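PDB 5Y9S: Vv2_1132 from Vibrio vulnificus CMCP6, which is a LysR-type transcriptional regulator, assembled as a tetramer, that probably binds DNA through winged helix-turn-helix domains and probably responds to an effector through its regulatory domains. Local coordinates for residues K12-L20 and R33-I44; S237-G245 and V255-L265. All coordinates share one frame; numbering follows the deposited sequence.

Overall arrangement
Contact 1 (12-20 with 33-44) and contact 2 (237-245 with 255-265) belong to the two functional halves of a LysR-type regulator. The first joins helix 11-22 to helix 37-51 in the N-terminal helix-turn-helix region; the second joins helix 235-243 to the segment around helix 257-261, beside the mixed sheet of the substrate-binding region. They follow one another along the chain, with the long helix 67-90 coming between them in sequence. The centres of contact 1 and contact 2 are 51 Å apart and their nearest atoms about 32 Å apart, on opposite sides of the chain's centre. Each therefore packs its own region; the two do not touch, so any coupling between them would have to run through other parts of the protein.

Contact 1: residues K12-L20 and R33-I44; sequences KWLEDFLSL and RFVTQSAFSRRI
Asp-16 of helix 11-22 is gripped by two arginines, Arg-33 and Arg-43, where segment 12-20 crosses helical segment 37-44 at 106°, the two short axes approaching to 10.0 Å. With the intervening helix 26-32, these helices form the helix-turn-helix core of a LysR-type DNA-binding domain. Arg-43 meets the carboxylate side-on: the two planes lie 12° apart, Arg-43 NH2 donates almost straight to the syn lone pair of Asp-16 OD1 at 2.6 Å, and Arg-43 NE faces Asp-16 OD2 so closely that the modelled distance is doubtful. Arg-33 NE donates to Asp-16 OD1 at 2.6 Å from the anti side, somewhat out of the carboxylate plane, its guanidinium turned 54° from the carboxylate. Bends at chi2 and chi3 fold the Arg-33 chain back over helix 11-22, which also lets Arg-33 NH1 donate to Lys-12 O at 3.1 Å. Glu-15 lays CB over the centre of the Arg-33 guanidinium, 3.5 Å from Arg-33 CZ, while its carboxylate adds a long, purely electrostatic pairing. On Arg-43, one guanidinium face carries the methylene CD of Lys-12.

Below the charges the contact turns apolar. The Phe-40 ring presents its edge to Leu-20, Phe-40 CZ to Leu-20 CB 3.7 Å; CG stands anti to the backbone N, which carries the ring toward helix 11-22. Leu-20 CD2 touches Ile-44 CD1 at 3.8 Å, and both residues also pack on Phe-56. Large hydrophobic residues suit this buried side, whereas the longer arginines can reach the acid from the partly exposed one.

Chemically, a buried carboxylate shared by two guanidinium groups should remain ionised. The two bonds to OD1, with the near-coplanar Arg-43, probably limit rotation of the acid, tying together both helices and the residue just after helix 26-32.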
loop_
_atom_site.group_PDB
_atom_site.type_symbol
_atom_site.label_atom_id
_atom_site.label_comp_id
_atom_site.label_asym_id
_atom_site.label_seq_id
_atom_site.Cartn_x
_atom_site.Cartn_y
_atom_site.Cartn_z
ATOM N N LYS D 12 10.543 12.386 4.944
ATOM C CA LYS D 12 11.022 13.146 3.790
ATOM C C LYS D 12 12.226 12.501 3.101
ATOM O O LYS D 12 12.551 12.898 1.977
ATOM C CB LYS D 12 11.336 14.603 4.165
ATOM C CG LYS D 12 11.838 14.834 5.560
ATOM C CD LYS D 12 11.994 16.322 5.821
ATOM C CE LYS D 12 10.690 16.938 6.364
ATOM N NZ LYS D 12 10.720 18.442 6.393
ATOM N N TRP D 13 12.874 11.506 3.727
ATOM C CA TRP D 13 13.876 10.678 3.037
ATOM C C TRP D 13 13.319 10.091 1.739
ATOM O O TRP D 13 14.044 9.945 0.741
ATOM C CB TRP D 13 14.317 9.519 3.942
ATOM C CG TRP D 13 15.086 9.924 5.164
ATOM C CD1 TRP D 13 15.644 11.152 5.419
ATOM C CD2 TRP D 13 15.384 9.099 6.308
ATOM N NE1 TRP D 13 16.279 11.125 6.637
ATOM C CE2 TRP D 13 16.131 9.885 7.205
ATOM C CE3 TRP D 13 15.089 7.783 6.655
ATOM C CZ2 TRP D 13 16.583 9.397 8.423
ATOM C CZ3 TRP D 13 15.538 7.295 7.864
ATOM C CH2 TRP D 13 16.293 8.099 8.731
ATOM N N LEU D 14 12.033 9.751 1.735
ATOM C CA LEU D 14 11.447 9.098 0.572
ATOM C C LEU D 14 11.442 10.025 -0.629
ATOM O O LEU D 14 11.946 9.673 -1.699
ATOM C CB LEU D 14 10.035 8.635 0.901
ATOM C CG LEU D 14 9.965 7.758 2.137
ATOM C CD1 LEU D 14 8.526 7.400 2.421
ATOM C CD2 LEU D 14 10.788 6.519 1.936
ATOM N N GLU D 15 10.879 11.219 -0.480
ATOM C CA GLU D 15 10.942 12.165 -1.595
ATOM C C GLU D 15 12.378 12.583 -1.857
ATOM O O GLU D 15 12.761 12.772 -3.016
ATOM C CB GLU D 15 10.059 13.393 -1.328
ATOM C CG GLU D 15 8.847 13.110 -0.430
ATOM C CD GLU D 15 7.996 14.356 -0.131
ATOM O OE1 GLU D 15 7.638 15.067 -1.100
ATOM O OE2 GLU D 15 7.688 14.625 1.064
ATOM N N ASP D 16 13.193 12.704 -0.803
ATOM C CA ASP D 16 14.633 12.907 -1.012
ATOM C C ASP D 16 15.169 11.860 -1.965
ATOM O O ASP D 16 15.809 12.179 -2.972
ATOM C CB ASP D 16 15.396 12.822 0.311
ATOM C CG ASP D 16 15.170 14.026 1.190
ATOM O OD1 ASP D 16 14.634 15.019 0.673
ATOM O OD2 ASP D 16 15.505 13.985 2.397
ATOM N N PHE D 17 14.860 10.597 -1.676
ATOM C CA PHE D 17 15.324 9.502 -2.514
ATOM C C PHE D 17 14.817 9.654 -3.948
ATOM O O PHE D 17 15.607 9.653 -4.896
ATOM C CB PHE D 17 14.895 8.169 -1.914
ATOM C CG PHE D 17 15.049 7.026 -2.865
ATOM C CD1 PHE D 17 16.255 6.350 -2.976
ATOM C CD2 PHE D 17 13.982 6.629 -3.668
ATOM C CE1 PHE D 17 16.398 5.295 -3.869
ATOM C CE2 PHE D 17 14.125 5.590 -4.575
ATOM C CZ PHE D 17 15.339 4.913 -4.666
ATOM N N LEU D 18 13.492 9.753 -4.128
ATOM C CA LEU D 18 12.930 9.919 -5.471
ATOM C C LEU D 18 13.588 11.089 -6.204
ATOM O O LEU D 18 14.011 10.966 -7.365
ATOM C CB LEU D 18 11.427 10.145 -5.378
ATOM C CG LEU D 18 10.572 8.980 -4.839
ATOM C CD1 LEU D 18 9.134 9.088 -5.287
ATOM C CD2 LEU D 18 11.106 7.641 -5.271
ATOM N N SER D 19 13.714 12.230 -5.518
ATOM C CA SER D 19 14.230 13.430 -6.176
ATOM C C SER D 19 15.664 13.238 -6.658
ATOM O O SER D 19 16.020 13.721 -7.736
ATOM C CB SER D 19 14.136 14.647 -5.254
ATOM O OG SER D 19 15.038 15.647 -5.692
ATOM N N LEU D 20 16.505 12.535 -5.892
ATOM C CA LEU D 20 17.864 12.332 -6.391
ATOM C C LEU D 20 17.915 11.236 -7.445
ATOM O O LEU D 20 18.808 11.245 -8.290
ATOM C CB LEU D 20 18.843 12.030 -5.232
ATOM C CG LEU D 20 20.142 11.272 -5.546
ATOM C CD1 LEU D 20 21.037 12.080 -6.450
ATOM C CD2 LEU D 20 20.881 10.964 -4.263
ATOM N N ARG D 33 14.292 19.951 -3.403
ATOM C CA ARG D 33 13.731 19.706 -2.079
ATOM C C ARG D 33 13.869 20.899 -1.132
ATOM O O ARG D 33 13.575 20.768 0.063
ATOM C CB ARG D 33 14.373 18.462 -1.457
ATOM C CG ARG D 33 14.238 17.210 -2.334
ATOM C CD ARG D 33 12.886 16.522 -2.141
ATOM N NE ARG D 33 12.694 16.017 -0.785
ATOM C CZ ARG D 33 11.614 16.253 -0.052
ATOM N NH1 ARG D 33 11.507 15.746 1.165
ATOM N NH2 ARG D 33 10.639 16.999 -0.541
ATOM N N PHE D 34 14.339 22.046 -1.627
ATOM C CA PHE D 34 14.337 23.308 -0.874
ATOM C C PHE D 34 15.118 23.214 0.437
ATOM O O PHE D 34 14.682 23.721 1.476
ATOM C CB PHE D 34 12.897 23.787 -0.628
ATOM C CG PHE D 34 12.069 23.827 -1.884
ATOM C CD1 PHE D 34 12.421 24.676 -2.927
ATOM C CD2 PHE D 34 10.983 22.977 -2.050
ATOM C CE1 PHE D 34 11.687 24.711 -4.100
ATOM C CE2 PHE D 34 10.245 22.998 -3.228
ATOM C CZ PHE D 34 10.598 23.870 -4.254
ATOM N N VAL D 35 16.293 22.575 0.393
ATOM C CA VAL D 35 17.211 22.523 1.533
ATOM C C VAL D 35 18.632 22.754 1.018
ATOM O O VAL D 35 18.882 22.761 -0.195
ATOM C CB VAL D 35 17.116 21.187 2.310
ATOM C CG1 VAL D 35 15.717 21.000 2.881
ATOM C CG2 VAL D 35 17.485 20.001 1.406
ATOM N N THR D 36 19.571 22.965 1.956
ATOM C CA THR D 36 20.974 23.128 1.574
ATOM C C THR D 36 21.477 21.886 0.837
ATOM O O THR D 36 21.003 20.766 1.064
ATOM C CB THR D 36 21.860 23.407 2.798
ATOM O OG1 THR D 36 21.800 22.310 3.721
ATOM C CG2 THR D 36 21.418 24.696 3.519
ATOM N N GLN D 37 22.422 22.102 -0.089
ATOM C CA GLN D 37 23.207 20.996 -0.635
ATOM C C GLN D 37 23.714 20.109 0.490
ATOM O O GLN D 37 23.705 18.870 0.390
ATOM C CB GLN D 37 24.375 21.550 -1.437
ATOM C CG GLN D 37 25.022 20.587 -2.403
ATOM C CD GLN D 37 25.734 21.340 -3.502
ATOM O OE1 GLN D 37 25.606 22.564 -3.592
ATOM N NE2 GLN D 37 26.492 20.625 -4.344
ATOM N N SER D 38 24.118 20.745 1.584
ATOM C CA SER D 38 24.499 20.137 2.847
ATOM C C SER D 38 23.438 19.194 3.372
ATOM O O SER D 38 23.618 17.968 3.346
ATOM C CB SER D 38 24.751 21.242 3.880
ATOM O OG SER D 38 24.601 20.779 5.223
ATOM N N ALA D 39 22.338 19.775 3.880
ATOM C CA ALA D 39 21.328 18.975 4.562
ATOM C C ALA D 39 20.820 17.841 3.685
ATOM O O ALA D 39 20.523 16.760 4.195
ATOM C CB ALA D 39 20.167 19.854 5.026
ATOM N N PHE D 40 20.755 18.045 2.370
ATOM C CA PHE D 40 20.324 16.965 1.495
ATOM C C PHE D 40 21.243 15.759 1.628
ATOM O O PHE D 40 20.776 14.630 1.817
ATOM C CB PHE D 40 20.271 17.414 0.045
ATOM C CG PHE D 40 19.602 16.406 -0.848
ATOM C CD1 PHE D 40 18.224 16.234 -0.803
ATOM C CD2 PHE D 40 20.344 15.603 -1.692
ATOM C CE1 PHE D 40 17.594 15.288 -1.613
ATOM C CE2 PHE D 40 19.722 14.648 -2.499
ATOM C CZ PHE D 40 18.340 14.491 -2.456
ATOM N N SER D 41 22.559 15.995 1.540
ATOM C CA SER D 41 23.559 14.941 1.703
ATOM C C SER D 41 23.363 14.194 3.007
ATOM O O SER D 41 23.406 12.959 3.040
ATOM C CB SER D 41 24.964 15.533 1.675
ATOM O OG SER D 41 25.426 15.542 0.355
ATOM N N ARG D 42 23.157 14.936 4.095
ATOM C CA ARG D 42 22.975 14.311 5.400
ATOM C C ARG D 42 21.697 13.489 5.437
ATOM O O ARG D 42 21.647 12.445 6.099
ATOM C CB ARG D 42 22.973 15.381 6.493
ATOM C CG ARG D 42 23.320 14.879 7.893
ATOM C CD ARG D 42 23.751 16.058 8.774
ATOM N NE ARG D 42 25.071 16.572 8.409
ATOM C CZ ARG D 42 25.322 17.819 8.011
ATOM N NH1 ARG D 42 24.333 18.704 7.917
ATOM N NH2 ARG D 42 26.573 18.183 7.713
ATOM N N ARG D 43 20.666 13.920 4.708
ATOM C CA ARG D 43 19.432 13.152 4.717
ATOM C C ARG D 43 19.626 11.852 3.959
ATOM O O ARG D 43 19.281 10.777 4.461
ATOM C CB ARG D 43 18.288 13.977 4.131
ATOM C CG ARG D 43 18.005 15.251 4.949
ATOM C CD ARG D 43 16.524 15.533 5.164
ATOM N NE ARG D 43 15.830 15.702 3.901
ATOM C CZ ARG D 43 15.077 16.751 3.627
ATOM N NH1 ARG D 43 14.955 17.694 4.542
ATOM N NH2 ARG D 43 14.459 16.859 2.454
ATOM N N ILE D 44 20.234 11.932 2.770
ATOM C CA ILE D 44 20.491 10.743 1.963
ATOM C C ILE D 44 21.348 9.746 2.737
ATOM O O ILE D 44 21.146 8.523 2.669
ATOM C CB ILE D 44 21.144 11.162 0.638
ATOM C CG1 ILE D 44 20.137 11.982 -0.193
ATOM C CG2 ILE D 44 21.697 9.962 -0.107
ATOM C CD1 ILE D 44 19.111 11.135 -0.947
#

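Contact 2: residues S237-G245 and V255-L265; sequences SLVKMAIGG and VIEEELAQHRL
The backbones of helix 235-243 and the segment carrying helix 257-261 run from 7.5 Å apart between the CA atoms of Val-239 and Ile-256 to 6.1 Å between those of Ile-243 and Leu-265, with no hydrogen bond between them. This is side-chain packing in the periplasmic-binding-protein-like regulatory domain of LysR-type proteins, where strand 248-252 links the two segments. Val-239 fills the gap at one end with both branches. Its CG1 lies anti to the backbone N (chi1 163°), leaving Val-239 CG2 to touch Ile-256 CG2 at 3.7 Å and Val-255 CG1 at 3.8 Å, while CG1 turns to the Glu-259 side chain. A compact branched residue suits this place, since it can serve partners in two directions from one turn of helix. Ile-256 continues inward onto Val-183, Val-185 and Val-251, carrying the packing to the sheet.

At the other end Leu-265 sets its isobutyl group against the last turn of helix 235-243. Its CD2 meets Ala-242 CB at 3.8 Å, the small alanine allowing close approach, and its CG meets Ile-243 CG1 at 3.9 Å as the two side chains cross at about a right angle. Elsewhere on its surface the helix packs on strands 199-205 and 225-232 through Leu-238 and Met-241, and Ser-237 bonds to Ala-110 O of a neighbouring subunit.

Two charged residues close the outer margin, Glu-259 with its methylene and carboxylate, Arg-264 with a guanidinium face. In Glu-259, chi1 (-72°) sets CG 3.7 Å from Ile-243 CD1, and the bend at chi2 turns the carboxylate to Val-239 CG1. The Ile-243 CD1 methyl sits over one face of the Arg-264 guanidinium, displaced toward its rim, 3.7 Å from Arg-264 NH1.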
loop_
_atom_site.group_PDB
_atom_site.type_symbol
_atom_site.label_atom_id
_atom_site.label_comp_id
_atom_site.label_asym_id
_atom_site.label_seq_id
_atom_site.Cartn_x
_atom_site.Cartn_y
_atom_site.Cartn_z
ATOM N N SER D 237 -13.896 21.866 -27.742
ATOM C CA SER D 237 -13.082 21.179 -28.744
ATOM C C SER D 237 -13.885 20.923 -30.004
ATOM O O SER D 237 -13.366 21.089 -31.112
ATOM C CB SER D 237 -12.556 19.848 -28.205
ATOM O OG SER D 237 -11.430 20.065 -27.407
ATOM N N LEU D 238 -15.140 20.482 -29.843
ATOM C CA LEU D 238 -16.006 20.355 -30.999
ATOM C C LEU D 238 -16.010 21.652 -31.788
ATOM O O LEU D 238 -15.852 21.643 -33.017
ATOM C CB LEU D 238 -17.423 19.989 -30.569
ATOM C CG LEU D 238 -17.505 18.630 -29.892
ATOM C CD1 LEU D 238 -18.868 18.498 -29.261
ATOM C CD2 LEU D 238 -17.228 17.493 -30.861
ATOM N N VAL D 239 -16.117 22.782 -31.080
ATOM C CA VAL D 239 -16.218 24.077 -31.745
ATOM C C VAL D 239 -14.962 24.359 -32.570
ATOM O O VAL D 239 -15.054 24.742 -33.739
ATOM C CB VAL D 239 -16.499 25.183 -30.712
ATOM C CG1 VAL D 239 -16.202 26.572 -31.311
ATOM C CG2 VAL D 239 -17.955 25.081 -30.254
ATOM N N LYS D 240 -13.769 24.142 -31.992
ATOM C CA LYS D 240 -12.546 24.323 -32.772
ATOM C C LYS D 240 -12.569 23.459 -34.021
ATOM O O LYS D 240 -12.338 23.947 -35.130
ATOM C CB LYS D 240 -11.300 23.994 -31.941
ATOM C CG LYS D 240 -10.937 25.034 -30.924
ATOM C CD LYS D 240 -10.816 26.417 -31.535
ATOM C CE LYS D 240 -10.500 27.444 -30.437
ATOM N NZ LYS D 240 -9.184 28.136 -30.670
ATOM N N MET D 241 -12.861 22.164 -33.851
ATOM C CA MET D 241 -12.936 21.242 -34.977
ATOM C C MET D 241 -13.935 21.723 -36.015
ATOM O O MET D 241 -13.683 21.633 -37.224
ATOM C CB MET D 241 -13.342 19.854 -34.474
ATOM C CG MET D 241 -12.225 19.047 -33.799
ATOM S SD MET D 241 -10.644 19.153 -34.675
ATOM C CE MET D 241 -10.766 17.680 -35.644
ATOM N N ALA D 242 -15.099 22.197 -35.567
ATOM C CA ALA D 242 -16.114 22.589 -36.535
ATOM C C ALA D 242 -15.668 23.816 -37.322
ATOM O O ALA D 242 -15.905 23.908 -38.536
ATOM C CB ALA D 242 -17.443 22.831 -35.830
ATOM N N ILE D 243 -15.001 24.760 -36.650
ATOM C CA ILE D 243 -14.543 25.965 -37.346
ATOM C C ILE D 243 -13.634 25.582 -38.500
ATOM O O ILE D 243 -13.712 26.158 -39.592
ATOM C CB ILE D 243 -13.822 26.915 -36.373
ATOM C CG1 ILE D 243 -14.787 27.541 -35.372
ATOM C CG2 ILE D 243 -13.054 27.998 -37.135
ATOM C CD1 ILE D 243 -14.072 28.491 -34.414
ATOM N N GLY D 244 -12.759 24.600 -38.273
ATOM C CA GLY D 244 -11.856 24.098 -39.280
ATOM C C GLY D 244 -12.495 23.200 -40.308
ATOM O O GLY D 244 -11.779 22.609 -41.118
ATOM N N GLY D 245 -13.818 23.079 -40.311
ATOM C CA GLY D 245 -14.485 22.325 -41.356
ATOM C C GLY D 245 -14.373 20.821 -41.251
ATOM O O GLY D 245 -14.599 20.131 -42.248
ATOM N N VAL D 255 -22.159 28.262 -26.135
ATOM C CA VAL D 255 -20.742 28.048 -26.404
ATOM C C VAL D 255 -20.286 28.711 -27.698
ATOM O O VAL D 255 -19.079 28.909 -27.884
ATOM C CB VAL D 255 -20.464 26.529 -26.395
ATOM C CG1 VAL D 255 -19.054 26.213 -26.806
ATOM C CG2 VAL D 255 -20.721 25.972 -25.001
ATOM N N ILE D 256 -21.209 29.135 -28.568
ATOM C CA ILE D 256 -20.852 29.611 -29.898
ATOM C C ILE D 256 -21.305 31.045 -30.147
ATOM O O ILE D 256 -21.359 31.477 -31.300
ATOM C CB ILE D 256 -21.423 28.685 -30.986
ATOM C CG1 ILE D 256 -22.924 28.527 -30.770
ATOM C CG2 ILE D 256 -20.758 27.345 -30.935
ATOM C CD1 ILE D 256 -23.670 27.857 -31.919
ATOM N N GLU D 257 -21.661 31.784 -29.096
ATOM C CA GLU D 257 -22.204 33.128 -29.287
ATOM C C GLU D 257 -21.261 33.987 -30.115
ATOM O O GLU D 257 -21.693 34.673 -31.047
ATOM C CB GLU D 257 -22.476 33.781 -27.931
ATOM C CG GLU D 257 -23.343 35.037 -27.989
ATOM C CD GLU D 257 -23.377 35.806 -26.662
ATOM O OE1 GLU D 257 -23.204 35.182 -25.591
ATOM O OE2 GLU D 257 -23.573 37.040 -26.692
ATOM N N GLU D 258 -19.960 33.924 -29.815
ATOM C CA GLU D 258 -18.964 34.732 -30.512
ATOM C C GLU D 258 -18.647 34.188 -31.900
ATOM O O GLU D 258 -18.443 34.970 -32.833
ATOM C CB GLU D 258 -17.689 34.819 -29.680
ATOM C CG GLU D 258 -16.645 35.769 -30.235
ATOM C CD GLU D 258 -15.553 36.065 -29.224
ATOM O OE1 GLU D 258 -14.485 35.407 -29.271
ATOM O OE2 GLU D 258 -15.777 36.947 -28.367
ATOM N N GLU D 259 -18.581 32.858 -32.061
ATOM C CA GLU D 259 -18.355 32.293 -33.391
ATOM C C GLU D 259 -19.484 32.658 -34.352
ATOM O O GLU D 259 -19.232 32.972 -35.522
ATOM C CB GLU D 259 -18.192 30.776 -33.314
ATOM C CG GLU D 259 -16.866 30.294 -32.704
ATOM C CD GLU D 259 -16.844 30.402 -31.173
ATOM O OE1 GLU D 259 -17.847 30.889 -30.598
ATOM O OE2 GLU D 259 -15.823 30.012 -30.548
ATOM N N LEU D 260 -20.738 32.626 -33.885
ATOM C CA LEU D 260 -21.851 32.991 -34.761
ATOM C C LEU D 260 -21.803 34.468 -35.121
ATOM O O LEU D 260 -22.162 34.849 -36.239
ATOM C CB LEU D 260 -23.192 32.649 -34.099
ATOM C CG LEU D 260 -23.626 31.178 -34.053
ATOM C CD1 LEU D 260 -24.902 30.979 -33.258
ATOM C CD2 LEU D 260 -23.813 30.673 -35.467
ATOM N N ALA D 261 -21.360 35.310 -34.191
ATOM C CA ALA D 261 -21.239 36.728 -34.489
ATOM C C ALA D 261 -20.084 36.996 -35.446
ATOM O O ALA D 261 -20.177 37.886 -36.302
ATOM C CB ALA D 261 -21.064 37.511 -33.191
ATOM N N GLN D 262 -19.001 36.233 -35.341
ATOM C CA GLN D 262 -17.889 36.417 -36.258
ATOM C C GLN D 262 -18.094 35.706 -37.597
ATOM O O GLN D 262 -17.212 35.782 -38.459
ATOM C CB GLN D 262 -16.585 35.943 -35.599
ATOM C CG GLN D 262 -15.975 36.931 -34.603
ATOM C CD GLN D 262 -15.218 38.092 -35.276
ATOM O OE1 GLN D 262 -15.568 38.545 -36.376
ATOM N NE2 GLN D 262 -14.177 38.576 -34.603
ATOM N N HIS D 263 -19.220 35.017 -37.791
ATOM C CA HIS D 263 -19.509 34.302 -39.036
ATOM C C HIS D 263 -18.488 33.213 -39.326
ATOM O O HIS D 263 -18.252 32.862 -40.485
ATOM C CB HIS D 263 -19.596 35.253 -40.226
ATOM C CG HIS D 263 -20.482 36.429 -39.991
ATOM N ND1 HIS D 263 -19.991 37.705 -39.833
ATOM C CD2 HIS D 263 -21.826 36.527 -39.890
ATOM C CE1 HIS D 263 -20.993 38.544 -39.648
ATOM N NE2 HIS D 263 -22.119 37.854 -39.675
ATOM N N ARG D 264 -17.873 32.671 -38.283
ATOM C CA ARG D 264 -16.988 31.534 -38.449
ATOM C C ARG D 264 -17.719 30.207 -38.299
ATOM O O ARG D 264 -17.131 29.152 -38.560
ATOM C CB ARG D 264 -15.820 31.632 -37.455
ATOM C CG ARG D 264 -14.793 32.700 -37.847
ATOM C CD ARG D 264 -13.576 32.652 -36.963
ATOM N NE ARG D 264 -13.938 32.893 -35.573
ATOM C CZ ARG D 264 -13.264 32.406 -34.535
ATOM N NH1 ARG D 264 -12.186 31.654 -34.742
ATOM N NH2 ARG D 264 -13.667 32.664 -33.292
ATOM N N LEU D 265 -18.990 30.237 -37.912
ATOM C CA LEU D 265 -19.828 29.050 -37.861
ATOM C C LEU D 265 -21.230 29.469 -38.240
ATOM O O LEU D 265 -21.647 30.594 -37.960
ATOM C CB LEU D 265 -19.858 28.403 -36.470
ATOM C CG LEU D 265 -18.639 27.614 -36.028
ATOM C CD1 LEU D 265 -18.723 27.343 -34.546
ATOM C CD2 LEU D 265 -18.537 26.305 -36.836
#